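PDB 2D68: centrosomal protein 43 from Homo sapiens, which forms homodimers through its N-terminal domain, is required for anchoring microtubules to centrosomes and for ciliation, and binds CEP350 and MAPRE1. Local coordinates for residues B[17-22]-B[50-55]; B[26-31]-B[71-76]. One frame throughout, in Å; residues are numbered along the deposited sequence.

Interaction 1: residues B[17-22]-B[50-55]; sequences DGRLVA and GLEGRE
Arg19 and Glu52 meet side-on, the guanidinium offering NE and NH2 to the two carboxylate oxygens in a salt bridge. The side chains cross at about a right angle, and the two flat groups are turned 38° from each other, so the two bonds differ. NH2 reaches Glu52 OE2 at 3.1 Å, in the guanidinium plane and on the syn lone pair of that oxygen. NE lies 2.7 Å from Glu52 OE1, also on its syn side but tilted out of the guanidinium plane, and the N-H points less directly at the acceptor (136°). Each partner travels differently to the meeting. Arg19 has CG anti to the backbone N (chi1 -160°) and runs extended to NE, whereas the Glu52 chain bends at chi2.

Leu51 packs against the guanidinium itself: its CD2 sits over one face, offset toward the rim and 3.7 Å from Arg19 CZ, while its other methyl, CD1, packs 3.8 Å from Ala22 CB. At the guanidinium edge a water accepts from Arg19 NH2 (2.8 Å) and donates to Gly50 O, tying the same side chain to the backbone of the loop. An alanine in place of Arg19 would probably leave the Glu52 carboxylate without its charged mate and Leu51 CD2 without the flat group it packs against.

The contact lies at the surface of the FOP N-terminal dimerisation domain, which contains a LisH motif. It fastens the loop before helix 54-61 to the early turns of helix 16-31. On other sides of that helix, Val21 and Ala22 pack on helix 7-13 and on Phe28 of the second subunit, while Leu20 packs on Leu57 and Leu61 of helix 54-61.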
loop_
_atom_site.group_PDB
_atom_site.type_symbol
_atom_site.label_atom_id
_atom_site.label_comp_id
_atom_site.label_asym_id
_atom_site.label_seq_id
_atom_site.Cartn_x
_atom_site.Cartn_y
_atom_site.Cartn_z
ATOM N N ASP B 17 -12.188 -1.248 6.340
ATOM C CA ASP B 17 -11.457 -1.397 5.078
ATOM C C ASP B 17 -10.272 -0.439 5.013
ATOM O O ASP B 17 -9.187 -0.802 4.543
ATOM C CB ASP B 17 -12.371 -1.186 3.868
ATOM C CG ASP B 17 -13.327 -2.341 3.645
ATOM O OD1 ASP B 17 -13.181 -3.379 4.319
ATOM O OD2 ASP B 17 -14.232 -2.207 2.791
ATOM N N GLY B 18 -10.476 0.779 5.498
ATOM C CA GLY B 18 -9.423 1.797 5.454
ATOM C C GLY B 18 -8.239 1.439 6.330
ATOM O O GLY B 18 -7.060 1.605 5.940
ATOM N N ARG B 19 -8.536 0.953 7.528
ATOM C CA ARG B 19 -7.472 0.538 8.407
ATOM C C ARG B 19 -6.702 -0.640 7.791
ATOM O O ARG B 19 -5.469 -0.714 7.909
ATOM C CB ARG B 19 -8.014 0.210 9.802
ATOM C CG ARG B 19 -6.935 0.259 10.842
ATOM C CD ARG B 19 -7.469 0.120 12.253
ATOM N NE ARG B 19 -6.338 -0.146 13.124
ATOM C CZ ARG B 19 -5.613 0.794 13.717
ATOM N NH1 ARG B 19 -5.919 2.082 13.556
ATOM N NH2 ARG B 19 -4.591 0.438 14.484
ATOM N N LEU B 20 -7.414 -1.549 7.120
ATOM C CA LEU B 20 -6.753 -2.662 6.430
ATOM C C LEU B 20 -5.847 -2.160 5.293
ATOM O O LEU B 20 -4.698 -2.587 5.175
ATOM C CB LEU B 20 -7.801 -3.649 5.906
ATOM C CG LEU B 20 -7.305 -4.860 5.152
ATOM C CD1 LEU B 20 -6.222 -5.617 5.933
ATOM C CD2 LEU B 20 -8.502 -5.763 4.847
ATOM N N VAL B 21 -6.360 -1.249 4.469
ATOM C CA VAL B 21 -5.533 -0.631 3.410
ATOM C C VAL B 21 -4.249 -0.021 3.989
ATOM O O VAL B 21 -3.119 -0.321 3.529
ATOM C CB VAL B 21 -6.326 0.457 2.652
ATOM C CG1 VAL B 21 -5.410 1.244 1.730
ATOM C CG2 VAL B 21 -7.436 -0.192 1.828
ATOM N N ALA B 22 -4.411 0.835 4.997
ATOM C CA ALA B 22 -3.243 1.518 5.567
ATOM C C ALA B 22 -2.254 0.541 6.202
ATOM O O ALA B 22 -1.043 0.678 6.029
ATOM C CB ALA B 22 -3.660 2.593 6.564
ATOM N N GLY B 50 1.637 2.017 15.631
ATOM C CA GLY B 50 1.707 0.962 14.621
ATOM C C GLY B 50 0.345 0.424 14.264
ATOM O O GLY B 50 -0.561 0.313 15.099
ATOM N N LEU B 51 0.192 0.108 12.985
ATOM C CA LEU B 51 -1.037 -0.512 12.500
ATOM C C LEU B 51 -0.976 -2.032 12.708
ATOM O O LEU B 51 -0.034 -2.542 13.332
ATOM C CB LEU B 51 -1.254 -0.127 11.040
ATOM C CG LEU B 51 -1.520 1.380 10.851
ATOM C CD1 LEU B 51 -1.261 1.837 9.407
ATOM C CD2 LEU B 51 -2.937 1.728 11.303
ATOM N N GLU B 52 -1.982 -2.753 12.212
ATOM C CA GLU B 52 -2.013 -4.213 12.415
ATOM C C GLU B 52 -0.887 -4.939 11.703
ATOM O O GLU B 52 -0.468 -4.546 10.620
ATOM C CB GLU B 52 -3.374 -4.796 12.027
ATOM C CG GLU B 52 -4.455 -4.585 13.101
ATOM C CD GLU B 52 -4.779 -3.122 13.306
ATOM O OE1 GLU B 52 -5.214 -2.475 12.334
ATOM O OE2 GLU B 52 -4.580 -2.614 14.433
ATOM N N GLY B 53 -0.389 -6.000 12.327
ATOM C CA GLY B 53 0.752 -6.738 11.775
ATOM C C GLY B 53 0.418 -7.605 10.579
ATOM O O GLY B 53 -0.738 -7.974 10.362
ATOM N N ARG B 54 1.453 -7.968 9.833
ATOM C CA ARG B 54 1.305 -8.831 8.664
ATOM C C ARG B 54 0.388 -10.053 8.864
ATOM O O ARG B 54 -0.493 -10.299 8.040
ATOM C CB ARG B 54 2.674 -9.318 8.205
ATOM C CG ARG B 54 2.610 -10.222 6.983
ATOM C CD ARG B 54 3.965 -10.719 6.605
ATOM N NE ARG B 54 3.838 -11.709 5.540
ATOM C CZ ARG B 54 4.288 -11.555 4.298
ATOM N NH1 ARG B 54 4.897 -10.430 3.930
ATOM N NH2 ARG B 54 4.109 -12.546 3.423
ATOM N N GLU B 55 0.602 -10.830 9.926
ATOM C CA GLU B 55 -0.168 -12.079 10.063
ATOM C C GLU B 55 -1.625 -11.842 10.487
ATOM O O GLU B 55 -2.528 -12.590 10.106
ATOM C CB GLU B 55 0.537 -13.073 10.996
ATOM C CG GLU B 55 2.044 -13.257 10.712
ATOM C CD GLU B 55 2.373 -13.523 9.241
ATOM O OE1 GLU B 55 1.487 -14.003 8.481
ATOM O OE2 GLU B 55 3.536 -13.272 8.856
HETATM O O HOH W 1 -2.737 1.850 16.123
#

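Interaction 2: residues B[26-31]-B[71-76]; sequences AEFLQF and GGPLLL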
loop_
_atom_site.group_PDB
_atom_site.type_symbol
_atom_site.label_atom_id
_atom_site.label_comp_id
_atom_site.label_asym_id
_atom_site.label_seq_id
_atom_site.Cartn_x
_atom_site.Cartn_y
_atom_site.Cartn_z
ATOM N N ALA B 26 1.749 0.043 5.358
ATOM C CA ALA B 26 2.817 -0.032 6.368
ATOM C C ALA B 26 3.592 -1.353 6.273
ATOM O O ALA B 26 4.825 -1.357 6.399
ATOM C CB ALA B 26 2.252 0.187 7.765
ATOM N N GLU B 27 2.886 -2.460 6.006
ATOM C CA GLU B 27 3.551 -3.759 5.914
ATOM C C GLU B 27 4.478 -3.805 4.709
ATOM O O GLU B 27 5.541 -4.394 4.781
ATOM C CB GLU B 27 2.545 -4.918 5.885
ATOM C CG GLU B 27 3.204 -6.301 6.181
ATOM C CD GLU B 27 3.758 -7.018 4.945
ATOM O OE1 GLU B 27 3.230 -6.823 3.835
ATOM O OE2 GLU B 27 4.716 -7.799 5.097
ATOM N N PHE B 28 4.073 -3.181 3.607
ATOM C CA PHE B 28 4.943 -3.076 2.455
ATOM C C PHE B 28 6.240 -2.329 2.824
ATOM O O PHE B 28 7.337 -2.775 2.486
ATOM C CB PHE B 28 4.205 -2.373 1.303
ATOM C CG PHE B 28 5.102 -2.005 0.165
ATOM C CD1 PHE B 28 5.289 -2.867 -0.904
ATOM C CD2 PHE B 28 5.766 -0.774 0.146
ATOM C CE1 PHE B 28 6.151 -2.520 -1.947
ATOM C CE2 PHE B 28 6.614 -0.432 -0.899
ATOM C CZ PHE B 28 6.802 -1.309 -1.944
ATOM N N LEU B 29 6.106 -1.211 3.533
ATOM C CA LEU B 29 7.284 -0.436 3.944
ATOM C C LEU B 29 8.181 -1.271 4.842
ATOM O O LEU B 29 9.416 -1.287 4.680
ATOM C CB LEU B 29 6.864 0.869 4.642
ATOM C CG LEU B 29 6.009 1.829 3.818
ATOM C CD1 LEU B 29 5.569 3.004 4.736
ATOM C CD2 LEU B 29 6.765 2.361 2.608
ATOM N N GLN B 30 7.582 -1.994 5.782
ATOM C CA GLN B 30 8.369 -2.844 6.694
ATOM C C GLN B 30 9.040 -4.000 5.960
ATOM O O GLN B 30 10.233 -4.300 6.186
ATOM C CB GLN B 30 7.504 -3.315 7.862
ATOM C CG GLN B 30 7.014 -2.113 8.677
ATOM C CD GLN B 30 6.572 -2.439 10.084
ATOM O OE1 GLN B 30 5.388 -2.350 10.397
ATOM N NE2 GLN B 30 7.524 -2.768 10.950
ATOM N N PHE B 31 8.297 -4.617 5.042
ATOM C CA PHE B 31 8.842 -5.746 4.261
ATOM C C PHE B 31 10.154 -5.410 3.548
ATOM O O PHE B 31 11.074 -6.244 3.499
ATOM C CB PHE B 31 7.812 -6.286 3.250
ATOM C CG PHE B 31 8.246 -7.582 2.620
ATOM C CD1 PHE B 31 8.018 -8.794 3.282
ATOM C CD2 PHE B 31 8.967 -7.590 1.424
ATOM C CE1 PHE B 31 8.461 -9.993 2.716
ATOM C CE2 PHE B 31 9.404 -8.786 0.847
ATOM C CZ PHE B 31 9.154 -9.987 1.512
ATOM N N GLY B 71 7.814 -14.740 0.715
ATOM C CA GLY B 71 8.903 -14.072 0.004
ATOM C C GLY B 71 8.547 -12.717 -0.568
ATOM O O GLY B 71 9.374 -12.073 -1.220
ATOM N N GLY B 72 7.315 -12.270 -0.324
ATOM C CA GLY B 72 6.884 -10.956 -0.816
ATOM C C GLY B 72 6.042 -10.230 0.212
ATOM O O GLY B 72 5.589 -10.835 1.179
ATOM N N PRO B 73 5.818 -8.923 0.007
ATOM C CA PRO B 73 4.918 -8.206 0.911
ATOM C C PRO B 73 3.507 -8.756 0.705
ATOM O O PRO B 73 3.216 -9.359 -0.337
ATOM C CB PRO B 73 5.014 -6.744 0.433
ATOM C CG PRO B 73 5.328 -6.900 -1.055
ATOM C CD PRO B 73 6.286 -8.081 -1.100
ATOM N N LEU B 74 2.639 -8.581 1.688
ATOM C CA LEU B 74 1.306 -9.138 1.564
ATOM C C LEU B 74 0.543 -8.537 0.370
ATOM O O LEU B 74 -0.246 -9.226 -0.280
ATOM C CB LEU B 74 0.549 -8.974 2.884
ATOM C CG LEU B 74 -0.523 -10.012 3.136
ATOM C CD1 LEU B 74 0.086 -11.410 3.231
ATOM C CD2 LEU B 74 -1.244 -9.646 4.440
ATOM N N LEU B 75 0.771 -7.255 0.075
ATOM C CA LEU B 75 0.120 -6.619 -1.083
ATOM C C LEU B 75 0.460 -7.315 -2.390
ATOM O O LEU B 75 -0.311 -7.272 -3.345
ATOM C CB LEU B 75 0.493 -5.137 -1.176
ATOM C CG LEU B 75 -0.341 -4.191 -0.326
ATOM C CD1 LEU B 75 0.236 -2.777 -0.340
ATOM C CD2 LEU B 75 -1.814 -4.181 -0.794
ATOM N N LEU B 76 1.625 -7.966 -2.454
ATOM C CA LEU B 76 1.922 -8.742 -3.663
ATOM C C LEU B 76 0.873 -9.846 -3.877
ATOM O O LEU B 76 0.407 -10.072 -5.009
ATOM C CB LEU B 76 3.330 -9.331 -3.599
ATOM C CG LEU B 76 3.660 -10.146 -4.859
ATOM C CD1 LEU B 76 3.609 -9.320 -6.107
ATOM C CD2 LEU B 76 5.023 -10.812 -4.702
HETATM O O HOH W 2 2.005 -5.267 1.933
#
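Pro73 is the bump, set between Phe28 and Phe31 where the end of helix 16-31, in the LisH-containing dimerisation domain of this alpha-helical bundle, receives the turn leading into helix 74-80. The Phe31 ring lies flat against the chain at Gly72 and Pro73: Pro73 N sits over the ring centre, 3.5 Å above its plane, and Gly72 C lies toward the rim on the same face. Pro73 CD makes a CH-pi contact, 4.0 Å from the ring centroid. A CB at Gly72 would point away from helix 16-31 and run into Leu76 CD2, so the glycine suits the turn's own packing rather than the approach to the ring.

On its other flank Pro73 meets Phe28, the two side chains lying side by side and pointing the same way, with Pro73 CG 4.0 Å from Phe28 CD1. The proline thus wedges between two aromatic side chains one turn apart on the helix. Leu75 CD1 reaches Phe28 CB at 4.3 Å. Across the subunit interface, Phe28 and Leu75 both pack on Val21 of the second subunit, and Pro73 on its Phe12.

Glu27 adds the polar part of the contact. It has CG anti to the backbone N (chi1 -164°) and bends at chi2; its side chain crosses that of Leu74 at about a right angle. OE1 accepts a nearly straight bond from Leu74 N (2.8 Å, 168°), and the same oxygen takes a second hydrogen bond from a bridging water, 2.7 Å from Glu27 OE1, which in turn accepts from Leu75 N at 3.0 Å.

How the interactions relate
Both contacts use helix 16-31, interaction 1 its early turns and interaction 2 its last, and their segments alternate along the chain. Interaction 1 is a surface contact held chiefly by a charged pair between a helix side chain and a loop; interaction 2 is mostly buried, joining aromatic and proline packing to a carboxylate that receives backbone N-H. Arg54, at the start of helix 54-61, links them: its NH1 forms a salt bridge with Glu27 OE2 and probably a hydrogen bond to Gly72 O, each at 2.9 Å. The loop and helix start of 50-55 are therefore joined to both ends of helix 16-31. Residues of both contacts also pack against the second subunit.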